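Local coordinates for putative dimetal phosphatase (Danio rerio, PDB 2NXF), which probably hydrolyses ADP-ribose and CDP-alcohols such as CDP-choline at a two-metal centre of the calcineurin-like phosphoesterase type, at residues A[145-150]-A[199-204]; A[204-209]-A[246-251]; A[153-158]-A[194-199]; A[223-228]-A[259-264]. One frame throughout, in Å; residues are numbered along the deposited sequence.

Contact 4 is the innermost of the four, a pair of parallel strands joined by a ladder of backbone hydrogen bonds that runs out into the zinc site. Contact 1 is also buried but has no hydrogen bond between its segments; it joins the loop leaving strand 142-146, the neighbour of strand 222-227, to the residues ahead of helix 203-219. That helix recurs in contact 2, a partly buried, wholly apolar pairing with helix 245-253 over the sheet of contact 4. Contact 3, loop against loop, is likewise partly buried and relies on a water and aliphatic carbons. It shares Gly-199 with contact 1, and Tyr-150 OH bonds to Phe-197 O between them.

Contact 1 (A[145-150]-A[199-204]); sequences VLLDAY and GGFSEQ
Gly-199 lies against Tyr-150, with its N 4.0 Å from Tyr-150 CE1. Its backbone is almost fully extended, and the absence of a side chain matters: a CB built on Gly-199 would fall 2.6 Å from Ala-149 O, a clash. Gly-200 follows with its N 3.1 Å from the same Ala-149 O, but the angle is too poor for a hydrogen bond, so the two backbones touch without being paired. The chain they meet is the loop that leaves strand 142-146 for the metal site, where the side chain of Tyr-150 comes close to that of the zinc ligand Asn-96. An Asx turn shapes this loop: Tyr-150 N donates to Asp-148 OD1 over 3.3 Å, from above the carboxylate plane (36° out of it), while Asp-148 OD2 bonds to Tyr-132 N and forms a salt bridge with Arg-104. Phe-201 then brings in the side chain that carries the contact. Its CG stands anti to the carbonyl carbon (chi1 -52°), and the ring extends back to the loop. Phe-201 CE1 lies 3.5 Å from Ala-149 CA, and Phe-201 CZ 3.7 Å from Ala-149 CB. Phe-201 CD1 is 3.6 Å from Asp-148 O. The Leu-147 side chain crosses that of Phe-201 at about a right angle, its CB 3.8 Å from Phe-201 CE1. An alanine in place of Phe-201 would probably open a gap beside Leu-147 and Ala-149, which would lose the ring that touches them from this segment. Next in line, Ser-202 is the N-cap of helix 203-219, its OG bonded to Gln-205 N.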
loop_
_atom_site.group_PDB
_atom_site.type_symbol
_atom_site.label_atom_id
_atom_site.label_comp_id
_atom_site.label_asym_id
_atom_site.label_seq_id
_atom_site.Cartn_x
_atom_site.Cartn_y
_atom_site.Cartn_z
ATOM N N VAL A 145 -9.856 5.831 -1.754
ATOM C CA VAL A 145 -8.896 6.476 -2.642
ATOM C C VAL A 145 -7.650 5.599 -2.620
ATOM O O VAL A 145 -7.128 5.294 -1.538
ATOM C CB VAL A 145 -8.527 7.904 -2.152
ATOM C CG1 VAL A 145 -7.488 8.551 -3.088
ATOM C CG2 VAL A 145 -9.785 8.803 -2.043
ATOM N N LEU A 146 -7.182 5.173 -3.790
ATOM C CA LEU A 146 -5.942 4.407 -3.884
ATOM C C LEU A 146 -4.917 5.321 -4.517
ATOM O O LEU A 146 -5.187 5.896 -5.589
ATOM C CB LEU A 146 -6.107 3.166 -4.782
ATOM C CG LEU A 146 -6.503 1.855 -4.085
ATOM C CD1 LEU A 146 -7.964 1.941 -3.677
ATOM C CD2 LEU A 146 -6.249 0.643 -5.014
ATOM N N LEU A 147 -3.769 5.453 -3.849
ATOM C CA LEU A 147 -2.700 6.342 -4.304
ATOM C C LEU A 147 -1.536 5.568 -4.893
ATOM O O LEU A 147 -1.372 4.357 -4.617
ATOM C CB LEU A 147 -2.185 7.184 -3.130
ATOM C CG LEU A 147 -3.191 8.089 -2.402
ATOM C CD1 LEU A 147 -2.474 8.868 -1.300
ATOM C CD2 LEU A 147 -3.887 9.015 -3.405
ATOM N N ASP A 148 -0.739 6.289 -5.697
ATOM C CA ASP A 148 0.420 5.774 -6.402
ATOM C C ASP A 148 1.681 6.382 -5.739
ATOM O O ASP A 148 2.129 7.484 -6.093
ATOM C CB ASP A 148 0.314 6.216 -7.880
ATOM C CG ASP A 148 1.437 5.675 -8.766
ATOM O OD1 ASP A 148 2.391 5.016 -8.278
ATOM O OD2 ASP A 148 1.329 5.922 -9.982
ATOM N N ALA A 149 2.243 5.646 -4.782
ATOM C CA ALA A 149 3.367 6.161 -4.004
ATOM C C ALA A 149 4.704 6.105 -4.770
ATOM O O ALA A 149 5.730 6.558 -4.235
ATOM C CB ALA A 149 3.495 5.391 -2.679
ATOM N N TYR A 150 4.681 5.558 -5.988
ATOM C CA TYR A 150 5.856 5.528 -6.887
ATOM C C TYR A 150 5.674 6.399 -8.131
ATOM O O TYR A 150 6.386 6.260 -9.117
ATOM C CB TYR A 150 6.258 4.079 -7.241
ATOM C CG TYR A 150 6.702 3.369 -5.988
ATOM C CD1 TYR A 150 8.051 3.363 -5.601
ATOM C CD2 TYR A 150 5.755 2.795 -5.117
ATOM C CE1 TYR A 150 8.455 2.755 -4.421
ATOM C CE2 TYR A 150 6.148 2.190 -3.934
ATOM C CZ TYR A 150 7.495 2.188 -3.580
ATOM O OH TYR A 150 7.923 1.590 -2.410
ATOM N N GLY A 199 9.403 6.239 -2.776
ATOM C CA GLY A 199 8.951 7.132 -3.819
ATOM C C GLY A 199 8.084 8.196 -3.206
ATOM O O GLY A 199 7.885 8.232 -1.987
ATOM N N GLY A 200 7.579 9.069 -4.065
ATOM C CA GLY A 200 6.696 10.122 -3.616
ATOM C C GLY A 200 5.505 10.356 -4.527
ATOM O O GLY A 200 5.323 9.676 -5.555
ATOM N N PHE A 201 4.728 11.374 -4.153
ATOM C CA PHE A 201 3.485 11.708 -4.852
ATOM C C PHE A 201 3.681 13.026 -5.605
ATOM O O PHE A 201 4.086 14.040 -5.013
ATOM C CB PHE A 201 2.351 11.844 -3.825
ATOM C CG PHE A 201 2.223 10.646 -2.904
ATOM C CD1 PHE A 201 1.407 9.554 -3.250
ATOM C CD2 PHE A 201 2.918 10.612 -1.683
ATOM C CE1 PHE A 201 1.283 8.434 -2.401
ATOM C CE2 PHE A 201 2.816 9.482 -0.816
ATOM C CZ PHE A 201 1.980 8.398 -1.165
ATOM N N SER A 202 3.385 13.024 -6.906
ATOM C CA SER A 202 3.552 14.247 -7.703
ATOM C C SER A 202 2.580 15.353 -7.259
ATOM O O SER A 202 1.532 15.063 -6.645
ATOM C CB SER A 202 3.388 13.978 -9.216
ATOM O OG SER A 202 2.019 13.753 -9.547
ATOM N N GLU A 203 2.930 16.600 -7.582
ATOM C CA GLU A 203 2.061 17.728 -7.328
ATOM C C GLU A 203 0.688 17.468 -7.979
ATOM O O GLU A 203 -0.366 17.780 -7.399
ATOM C CB GLU A 203 2.714 19.014 -7.857
ATOM C CG GLU A 203 1.858 20.237 -7.748
ATOM C CD GLU A 203 2.508 21.423 -8.437
ATOM O OE1 GLU A 203 2.606 21.418 -9.688
ATOM O OE2 GLU A 203 2.926 22.364 -7.731
ATOM N N GLN A 204 0.702 16.887 -9.184
ATOM C CA GLN A 204 -0.553 16.608 -9.885
ATOM C C GLN A 204 -1.408 15.640 -9.065
ATOM O O GLN A 204 -2.641 15.837 -8.894
ATOM C CB GLN A 204 -0.286 16.044 -11.281
ATOM C CG GLN A 204 -1.566 15.693 -12.038
ATOM C CD GLN A 204 -1.315 15.267 -13.477
ATOM O OE1 GLN A 204 -0.187 14.955 -13.874
ATOM N NE2 GLN A 204 -2.370 15.254 -14.262
#

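Contact 2 (A[204-209]-A[246-251]); sequences QQLQWL and EAVLSV
Leu-206 and Val-248 mark the nearest approach of the two backbones, 7.2 Å between CA atoms, in helical segments 204-209 and 246-251 that run the same way with axes 10.5 Å apart at closest and a crossing angle of -18°. Leu-206 spans the gap with both branches. Its CG is anti to the carbonyl carbon (chi1 -66°); beyond it, Leu-206 CD1 meets Ala-247 CB at 4.0 Å and Leu-206 CD2 meets Val-248 CG2 at 3.9 Å. The Leu-206 and Val-248 side chains cross at about a right angle, a touch of methyl on methyl. One turn further on, Leu-209 has its CG anti to the backbone N instead (chi1 173°), and both CG and CD2 lie 4.1 Å from Val-251 CG1. The other methyl of Val-251, CG2, is turned to the backbone of the facing helix, 4.5 Å from Leu-206 O. No polar group bonds across; the contact consists of aliphatic carbons at ordinary van der Waals separations, in keeping with the wide spacing of the axes. Below this seam lies the sheet: Val-248 packs on Phe-261 and Leu-209 on Ile-225. Helix 203-219, strand 222-227, helix 245-253 and strand 258-263 follow one another in the chain, so these near-parallel neighbours are successive helices on one face of a beta sheet, the layered alpha/beta architecture of the calcineurin-like metallophosphoesterases.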
loop_
_atom_site.group_PDB
_atom_site.type_symbol
_atom_site.label_atom_id
_atom_site.label_comp_id
_atom_site.label_asym_id
_atom_site.label_seq_id
_atom_site.Cartn_x
_atom_site.Cartn_y
_atom_site.Cartn_z
ATOM N N GLN A 204 0.702 16.887 -9.184
ATOM C CA GLN A 204 -0.553 16.608 -9.885
ATOM C C GLN A 204 -1.408 15.640 -9.065
ATOM O O GLN A 204 -2.641 15.837 -8.894
ATOM C CB GLN A 204 -0.286 16.044 -11.281
ATOM C CG GLN A 204 -1.566 15.693 -12.038
ATOM C CD GLN A 204 -1.315 15.267 -13.477
ATOM O OE1 GLN A 204 -0.187 14.955 -13.874
ATOM N NE2 GLN A 204 -2.370 15.254 -14.262
ATOM N N GLN A 205 -0.756 14.592 -8.540
ATOM C CA GLN A 205 -1.482 13.610 -7.726
ATOM C C GLN A 205 -1.999 14.230 -6.420
ATOM O O GLN A 205 -3.128 13.957 -5.995
ATOM C CB GLN A 205 -0.630 12.371 -7.436
ATOM C CG GLN A 205 -1.463 11.260 -6.745
ATOM C CD GLN A 205 -0.709 9.987 -6.437
ATOM O OE1 GLN A 205 -1.285 9.073 -5.840
ATOM N NE2 GLN A 205 0.574 9.905 -6.847
ATOM N N LEU A 206 -1.179 15.052 -5.772
ATOM C CA LEU A 206 -1.612 15.678 -4.505
ATOM C C LEU A 206 -2.762 16.655 -4.706
ATOM O O LEU A 206 -3.650 16.769 -3.846
ATOM C CB LEU A 206 -0.452 16.415 -3.828
ATOM C CG LEU A 206 0.661 15.486 -3.341
ATOM C CD1 LEU A 206 1.932 16.344 -3.068
ATOM C CD2 LEU A 206 0.254 14.715 -2.119
ATOM N N GLN A 207 -2.731 17.391 -5.820
ATOM C CA GLN A 207 -3.796 18.344 -6.144
ATOM C C GLN A 207 -5.115 17.595 -6.343
ATOM O O GLN A 207 -6.175 18.046 -5.895
ATOM C CB GLN A 207 -3.411 19.183 -7.370
ATOM C CG GLN A 207 -2.362 20.250 -7.012
ATOM C CD GLN A 207 -1.902 21.107 -8.187
ATOM O OE1 GLN A 207 -1.940 20.680 -9.348
ATOM N NE2 GLN A 207 -1.443 22.320 -7.885
ATOM N N TRP A 208 -5.043 16.431 -6.988
ATOM C CA TRP A 208 -6.234 15.606 -7.164
ATOM C C TRP A 208 -6.750 15.037 -5.827
ATOM O O TRP A 208 -7.946 15.110 -5.533
ATOM C CB TRP A 208 -5.946 14.492 -8.176
ATOM C CG TRP A 208 -6.952 13.365 -8.259
ATOM C CD1 TRP A 208 -8.117 13.326 -8.999
ATOM C CD2 TRP A 208 -6.843 12.084 -7.624
ATOM N NE1 TRP A 208 -8.741 12.104 -8.839
ATOM C CE2 TRP A 208 -7.978 11.324 -8.004
ATOM C CE3 TRP A 208 -5.894 11.507 -6.767
ATOM C CZ2 TRP A 208 -8.194 10.028 -7.547
ATOM C CZ3 TRP A 208 -6.107 10.200 -6.306
ATOM C CH2 TRP A 208 -7.247 9.478 -6.705
ATOM N N LEU A 209 -5.853 14.486 -5.022
ATOM C CA LEU A 209 -6.243 13.995 -3.694
ATOM C C LEU A 209 -6.917 15.132 -2.897
ATOM O O LEU A 209 -7.988 14.961 -2.308
ATOM C CB LEU A 209 -4.993 13.535 -2.940
ATOM C CG LEU A 209 -5.262 13.161 -1.472
ATOM C CD1 LEU A 209 -6.290 12.027 -1.342
ATOM C CD2 LEU A 209 -3.901 12.786 -0.819
ATOM N N GLU A 246 5.454 14.588 4.278
ATOM C CA GLU A 246 4.911 15.761 4.962
ATOM C C GLU A 246 3.915 16.514 4.065
ATOM O O GLU A 246 2.934 17.092 4.556
ATOM C CB GLU A 246 6.045 16.670 5.447
ATOM C CG GLU A 246 5.637 17.695 6.487
ATOM C CD GLU A 246 5.137 17.077 7.801
ATOM O OE1 GLU A 246 4.143 17.591 8.353
ATOM O OE2 GLU A 246 5.726 16.092 8.286
ATOM N N ALA A 247 4.158 16.480 2.755
ATOM C CA ALA A 247 3.239 17.096 1.788
ATOM C C ALA A 247 1.885 16.398 1.830
ATOM O O ALA A 247 0.835 17.048 1.743
ATOM C CB ALA A 247 3.833 17.049 0.379
ATOM N N VAL A 248 1.914 15.079 2.012
ATOM C CA VAL A 248 0.672 14.297 2.145
ATOM C C VAL A 248 -0.037 14.648 3.449
ATOM O O VAL A 248 -1.249 14.894 3.454
ATOM C CB VAL A 248 0.914 12.784 2.070
ATOM C CG1 VAL A 248 -0.436 12.028 2.093
ATOM C CG2 VAL A 248 1.639 12.432 0.775
ATOM N N LEU A 249 0.719 14.674 4.547
ATOM C CA LEU A 249 0.131 15.018 5.857
ATOM C C LEU A 249 -0.530 16.384 5.811
ATOM O O LEU A 249 -1.608 16.573 6.371
ATOM C CB LEU A 249 1.172 14.973 6.975
ATOM C CG LEU A 249 1.744 13.581 7.247
ATOM C CD1 LEU A 249 2.906 13.682 8.222
ATOM C CD2 LEU A 249 0.641 12.647 7.772
ATOM N N SER A 250 0.106 17.346 5.142
ATOM C CA SER A 250 -0.457 18.689 5.041
ATOM C C SER A 250 -1.829 18.680 4.375
ATOM O O SER A 250 -2.733 19.404 4.807
ATOM C CB SER A 250 0.495 19.608 4.279
ATOM O OG SER A 250 1.614 19.928 5.082
ATOM N N VAL A 251 -1.973 17.865 3.322
ATOM C CA VAL A 251 -3.264 17.694 2.643
ATOM C C VAL A 251 -4.287 17.026 3.582
ATOM O O VAL A 251 -5.383 17.558 3.776
ATOM C CB VAL A 251 -3.132 16.895 1.323
ATOM C CG1 VAL A 251 -4.519 16.566 0.733
ATOM C CG2 VAL A 251 -2.301 17.696 0.311
#

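Contact 3 (A[153-158]-A[194-199]); sequences SVIGRE and FVKFNG
A single water molecule bridges Val-154 to the turn around Lys-196, gripped by three backbone groups. It accepts from Val-154 N at 2.9 Å and donates both its protons, to Lys-196 O at 2.7 Å and to Asn-198 O at 2.8 Å. The two carbonyls belong to a type I turn from Val-195 to Asn-198, which points both at the same water. Beside it, Val-154 CG2 rests 3.6 Å from Lys-196 CG, the two side chains crossing at about a right angle. Ile-155 holds CG1 in the crowded position between backbone N and carbonyl carbon (chi1 63°), with CG2 anti to the carbonyl carbon; CG2 sits 3.5 Å from Lys-196 O and 3.8 Å from Lys-196 CE. An alanine in place of Ile-155 would probably open a gap beside the lysine chain and leave its stem freer to turn. Within segment 153-158, Ser-153 OG accepts from Gly-156 N at 2.9 Å, an ST motif, and is also hydrogen-bonded to Tyr-150 O. Asn-198 OD1 bonds to the zinc ligand His-265, consistent with a second-shell role. With no direct hydrogen bond between segments 153-158 and 194-199, their polar link depends on the water, and the rest on van der Waals contact of aliphatic carbons with the lysine chain and backbone carbonyls.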
loop_
_atom_site.group_PDB
_atom_site.type_symbol
_atom_site.label_atom_id
_atom_site.label_comp_id
_atom_site.label_asym_id
_atom_site.label_seq_id
_atom_site.Cartn_x
_atom_site.Cartn_y
_atom_site.Cartn_z
ATOM N N SER A 153 9.425 8.289 -8.644
ATOM C CA SER A 153 10.334 7.215 -8.248
ATOM C C SER A 153 11.331 7.004 -9.362
ATOM O O SER A 153 11.126 7.468 -10.493
ATOM C CB SER A 153 9.565 5.910 -8.002
ATOM O OG SER A 153 9.012 5.382 -9.212
ATOM N N VAL A 154 12.429 6.325 -9.044
ATOM C CA VAL A 154 13.333 5.916 -10.106
ATOM C C VAL A 154 13.024 4.492 -10.570
ATOM O O VAL A 154 13.391 4.110 -11.674
ATOM C CB VAL A 154 14.822 6.080 -9.724
ATOM C CG1 VAL A 154 15.167 7.552 -9.558
ATOM C CG2 VAL A 154 15.154 5.288 -8.464
ATOM N N ILE A 155 12.332 3.722 -9.725
ATOM C CA ILE A 155 12.067 2.317 -10.041
ATOM C C ILE A 155 10.768 2.124 -10.839
ATOM O O ILE A 155 10.595 1.084 -11.509
ATOM C CB ILE A 155 12.051 1.418 -8.782
ATOM C CG1 ILE A 155 10.910 1.830 -7.824
ATOM C CG2 ILE A 155 13.423 1.387 -8.110
ATOM C CD1 ILE A 155 10.668 0.809 -6.745
ATOM N N GLY A 156 9.890 3.123 -10.779
ATOM C CA GLY A 156 8.581 3.065 -11.444
ATOM C C GLY A 156 8.365 4.064 -12.573
ATOM O O GLY A 156 7.224 4.315 -12.988
ATOM N N ARG A 157 9.453 4.652 -13.057
ATOM C CA ARG A 157 9.398 5.572 -14.200
ATOM C C ARG A 157 10.535 5.233 -15.176
ATOM O O ARG A 157 11.550 4.676 -14.767
ATOM C CB ARG A 157 9.517 7.017 -13.705
ATOM C CG ARG A 157 8.323 7.527 -12.873
ATOM C CD ARG A 157 7.034 7.579 -13.714
ATOM N NE ARG A 157 5.880 8.021 -12.927
ATOM C CZ ARG A 157 4.625 8.002 -13.367
ATOM N NH1 ARG A 157 4.341 7.510 -14.582
ATOM N NH2 ARG A 157 3.651 8.457 -12.582
ATOM N N GLU A 158 10.348 5.554 -16.457
ATOM C CA GLU A 158 11.300 5.204 -17.519
ATOM C C GLU A 158 12.477 6.160 -17.524
ATOM O O GLU A 158 12.299 7.374 -17.430
ATOM C CB GLU A 158 10.625 5.270 -18.898
ATOM C CG GLU A 158 9.475 4.297 -19.126
ATOM C CD GLU A 158 8.730 4.545 -20.449
ATOM O OE1 GLU A 158 9.362 5.003 -21.429
ATOM O OE2 GLU A 158 7.503 4.270 -20.501
ATOM N N PHE A 194 15.009 8.564 2.085
ATOM C CA PHE A 194 15.475 8.856 0.730
ATOM C C PHE A 194 16.335 7.726 0.185
ATOM O O PHE A 194 17.573 7.825 0.104
ATOM C CB PHE A 194 16.186 10.218 0.677
ATOM C CG PHE A 194 15.227 11.377 0.815
ATOM C CD1 PHE A 194 14.355 11.700 -0.229
ATOM C CD2 PHE A 194 15.170 12.115 1.990
ATOM C CE1 PHE A 194 13.453 12.756 -0.102
ATOM C CE2 PHE A 194 14.274 13.177 2.126
ATOM C CZ PHE A 194 13.421 13.500 1.076
ATOM N N VAL A 195 15.632 6.662 -0.193
ATOM C CA VAL A 195 16.199 5.443 -0.750
ATOM C C VAL A 195 15.398 5.055 -1.989
ATOM O O VAL A 195 14.241 5.468 -2.138
ATOM C CB VAL A 195 16.168 4.254 0.264
ATOM C CG1 VAL A 195 17.189 4.493 1.368
ATOM C CG2 VAL A 195 14.767 4.047 0.849
ATOM N N LYS A 196 16.031 4.266 -2.853
ATOM C CA LYS A 196 15.516 3.861 -4.158
ATOM C C LYS A 196 14.248 3.005 -4.052
ATOM O O LYS A 196 13.426 2.970 -4.984
ATOM C CB LYS A 196 16.632 3.084 -4.876
ATOM C CG LYS A 196 16.387 2.711 -6.308
ATOM C CD LYS A 196 17.613 1.974 -6.852
ATOM C CE LYS A 196 17.265 1.179 -8.091
ATOM N NZ LYS A 196 18.484 0.592 -8.741
ATOM N N PHE A 197 14.077 2.313 -2.918
ATOM C CA PHE A 197 12.881 1.475 -2.762
ATOM C C PHE A 197 11.640 2.242 -2.272
ATOM O O PHE A 197 10.592 1.644 -2.071
ATOM C CB PHE A 197 13.166 0.229 -1.919
ATOM C CG PHE A 197 13.655 0.495 -0.515
ATOM C CD1 PHE A 197 12.742 0.771 0.520
ATOM C CD2 PHE A 197 15.017 0.372 -0.200
ATOM C CE1 PHE A 197 13.176 0.950 1.850
ATOM C CE2 PHE A 197 15.472 0.546 1.138
ATOM C CZ PHE A 197 14.559 0.831 2.151
ATOM N N ASN A 198 11.788 3.558 -2.077
ATOM C CA ASN A 198 10.668 4.438 -1.801
ATOM C C ASN A 198 10.349 5.345 -2.989
ATOM O O ASN A 198 10.946 5.237 -4.063
ATOM C CB ASN A 198 10.910 5.263 -0.529
ATOM C CG ASN A 198 10.968 4.408 0.707
ATOM O OD1 ASN A 198 10.406 3.297 0.747
ATOM N ND2 ASN A 198 11.617 4.920 1.747
ATOM N N GLY A 199 9.403 6.239 -2.776
ATOM C CA GLY A 199 8.951 7.132 -3.819
ATOM C C GLY A 199 8.084 8.196 -3.206
ATOM O O GLY A 199 7.885 8.232 -1.987
HETATM O O HOH W 1 12.387 5.055 -6.415
#

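Contact 4 (A[223-228]-A[259-264]); sequences VLIFSH and LCFIAG. With ZN (zinc ion), chain C.
Phe-226 and Ile-262 lie side by side and point the same way, Phe-226 CE1 reaching 3.7 Å from Ile-262 CD1. Leu-224 and Leu-259 are likewise aligned, and Leu-224 CG also lies 3.7 Å from Cys-260 SG. Leu-224, Phe-226, Cys-260 and Ile-262 share one face of the sheet, from which Leu-224 and Phe-226 meet Phe-8 on strand 6-11 of the second sheet. On the other face Phe-261, its CG anti to the backbone N (chi1 -173°), sends its ring slantwise over the neighbouring strand: CE1 lies 3.6 Å from Ile-225 CG2, and CZ 3.5 Å from Ser-227 CB. The ring also touches Val-248 and Leu-252 of helix 245-253. That helix links the two strands in a beta-alpha-beta unit, and segments 223-227 and 259-263 run parallel, 14° apart in direction. In the backbone ladder between the strands, Ile-225 O accepts from Ile-262 N at 2.7 Å, the donor nearly along the C=O axis (167° at the oxygen), and Ile-225 N donates to Cys-260 O. Ser-227 N continues the ladder to Ile-262 O. Further along, Gly-264 N donates a hydrogen bond to His-228 O at 3.0 Å, from well above the carbonyl plane. The CB of His-228 points away from segment 259-264, and its NE2 binds a zinc ion at 2.2 Å, whose other ligands include a water at 2.1 Å from the metal, Asp-60, Asn-96 and His-265. The other ring nitrogen, ND1, is hydrogen-bonded to Leu-58 O, which would fix the rotation of the imidazole.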
loop_
_atom_site.group_PDB
_atom_site.type_symbol
_atom_site.label_atom_id
_atom_site.label_comp_id
_atom_site.label_asym_id
_atom_site.label_seq_id
_atom_site.Cartn_x
_atom_site.Cartn_y
_atom_site.Cartn_z
ATOM N N VAL A 223 -13.581 9.166 4.288
ATOM C CA VAL A 223 -12.658 8.729 3.237
ATOM C C VAL A 223 -11.548 7.837 3.782
ATOM O O VAL A 223 -10.880 8.188 4.761
ATOM C CB VAL A 223 -12.013 9.925 2.508
ATOM C CG1 VAL A 223 -11.165 9.436 1.312
ATOM C CG2 VAL A 223 -13.102 10.891 2.024
ATOM N N LEU A 224 -11.359 6.694 3.131
ATOM C CA LEU A 224 -10.280 5.792 3.462
ATOM C C LEU A 224 -9.283 5.870 2.315
ATOM O O LEU A 224 -9.657 5.682 1.149
ATOM C CB LEU A 224 -10.786 4.350 3.572
ATOM C CG LEU A 224 -11.793 4.054 4.705
ATOM C CD1 LEU A 224 -13.249 4.437 4.326
ATOM C CD2 LEU A 224 -11.730 2.569 5.002
ATOM N N ILE A 225 -8.013 6.067 2.661
ATOM C CA ILE A 225 -6.954 6.283 1.677
ATOM C C ILE A 225 -5.950 5.160 1.799
ATOM O O ILE A 225 -5.564 4.800 2.923
ATOM C CB ILE A 225 -6.287 7.645 1.918
ATOM C CG1 ILE A 225 -7.352 8.758 1.826
ATOM C CG2 ILE A 225 -5.156 7.920 0.890
ATOM C CD1 ILE A 225 -6.846 10.083 2.339
ATOM N N PHE A 226 -5.541 4.609 0.657
ATOM C CA PHE A 226 -4.676 3.430 0.630
ATOM C C PHE A 226 -3.440 3.773 -0.180
ATOM O O PHE A 226 -3.548 4.373 -1.256
ATOM C CB PHE A 226 -5.392 2.254 -0.038
ATOM C CG PHE A 226 -6.652 1.831 0.670
ATOM C CD1 PHE A 226 -6.625 0.854 1.648
ATOM C CD2 PHE A 226 -7.882 2.445 0.361
ATOM C CE1 PHE A 226 -7.809 0.465 2.299
ATOM C CE2 PHE A 226 -9.055 2.056 1.021
ATOM C CZ PHE A 226 -9.014 1.072 1.982
ATOM N N SER A 227 -2.271 3.404 0.334
ATOM C CA SER A 227 -1.002 3.728 -0.330
ATOM C C SER A 227 -0.016 2.610 -0.012
ATOM O O SER A 227 -0.062 2.072 1.087
ATOM C CB SER A 227 -0.494 5.056 0.238
ATOM O OG SER A 227 0.876 5.303 -0.091
ATOM N N HIS A 228 0.906 2.264 -0.922
ATOM C CA HIS A 228 1.860 1.235 -0.491
ATOM C C HIS A 228 2.685 1.799 0.674
ATOM O O HIS A 228 2.974 1.082 1.647
ATOM C CB HIS A 228 2.817 0.810 -1.605
ATOM C CG HIS A 228 3.705 -0.311 -1.200
ATOM N ND1 HIS A 228 3.208 -1.542 -0.814
ATOM C CD2 HIS A 228 5.051 -0.384 -1.083
ATOM C CE1 HIS A 228 4.223 -2.334 -0.497
ATOM N NE2 HIS A 228 5.349 -1.655 -0.649
ATOM N N LEU A 259 -10.796 9.553 7.192
ATOM C CA LEU A 259 -11.053 8.609 8.267
ATOM C C LEU A 259 -9.744 7.933 8.626
ATOM O O LEU A 259 -9.313 7.964 9.783
ATOM C CB LEU A 259 -12.124 7.591 7.862
ATOM C CG LEU A 259 -12.409 6.462 8.865
ATOM C CD1 LEU A 259 -12.889 6.981 10.229
ATOM C CD2 LEU A 259 -13.398 5.475 8.242
ATOM N N CYS A 260 -9.093 7.346 7.622
ATOM C CA CYS A 260 -7.833 6.656 7.884
ATOM C C CYS A 260 -6.965 6.613 6.642
ATOM O O CYS A 260 -7.451 6.767 5.510
ATOM C CB CYS A 260 -8.100 5.248 8.400
ATOM S SG CYS A 260 -9.080 4.222 7.277
ATOM N N PHE A 261 -5.676 6.401 6.881
ATOM C CA PHE A 261 -4.691 6.264 5.841
ATOM C C PHE A 261 -4.035 4.915 6.090
ATOM O O PHE A 261 -3.462 4.690 7.156
ATOM C CB PHE A 261 -3.676 7.397 5.960
ATOM C CG PHE A 261 -2.700 7.444 4.824
ATOM C CD1 PHE A 261 -2.910 8.304 3.743
ATOM C CD2 PHE A 261 -1.592 6.596 4.819
ATOM C CE1 PHE A 261 -1.993 8.333 2.664
ATOM C CE2 PHE A 261 -0.670 6.625 3.762
ATOM C CZ PHE A 261 -0.880 7.486 2.678
ATOM N N ILE A 262 -4.178 4.009 5.132
ATOM C CA ILE A 262 -3.765 2.604 5.335
ATOM C C ILE A 262 -2.653 2.283 4.359
ATOM O O ILE A 262 -2.770 2.551 3.153
ATOM C CB ILE A 262 -4.980 1.638 5.132
ATOM C CG1 ILE A 262 -6.054 1.914 6.198
ATOM C CG2 ILE A 262 -4.548 0.180 5.230
ATOM C CD1 ILE A 262 -7.411 1.231 5.921
ATOM N N ALA A 263 -1.555 1.736 4.882
ATOM C CA ALA A 263 -0.396 1.460 4.049
ATOM C C ALA A 263 0.205 0.099 4.374
ATOM O O ALA A 263 -0.161 -0.513 5.372
ATOM C CB ALA A 263 0.660 2.559 4.241
ATOM N N GLY A 264 1.120 -0.360 3.522
ATOM C CA GLY A 264 1.895 -1.582 3.791
ATOM C C GLY A 264 3.349 -1.142 3.884
ATOM O O GLY A 264 3.672 -0.132 4.543
HETATM ZN ZN ZN C . 7.378 -2.438 -0.254
HETATM O O HOH W 2 7.685 -3.478 1.602
#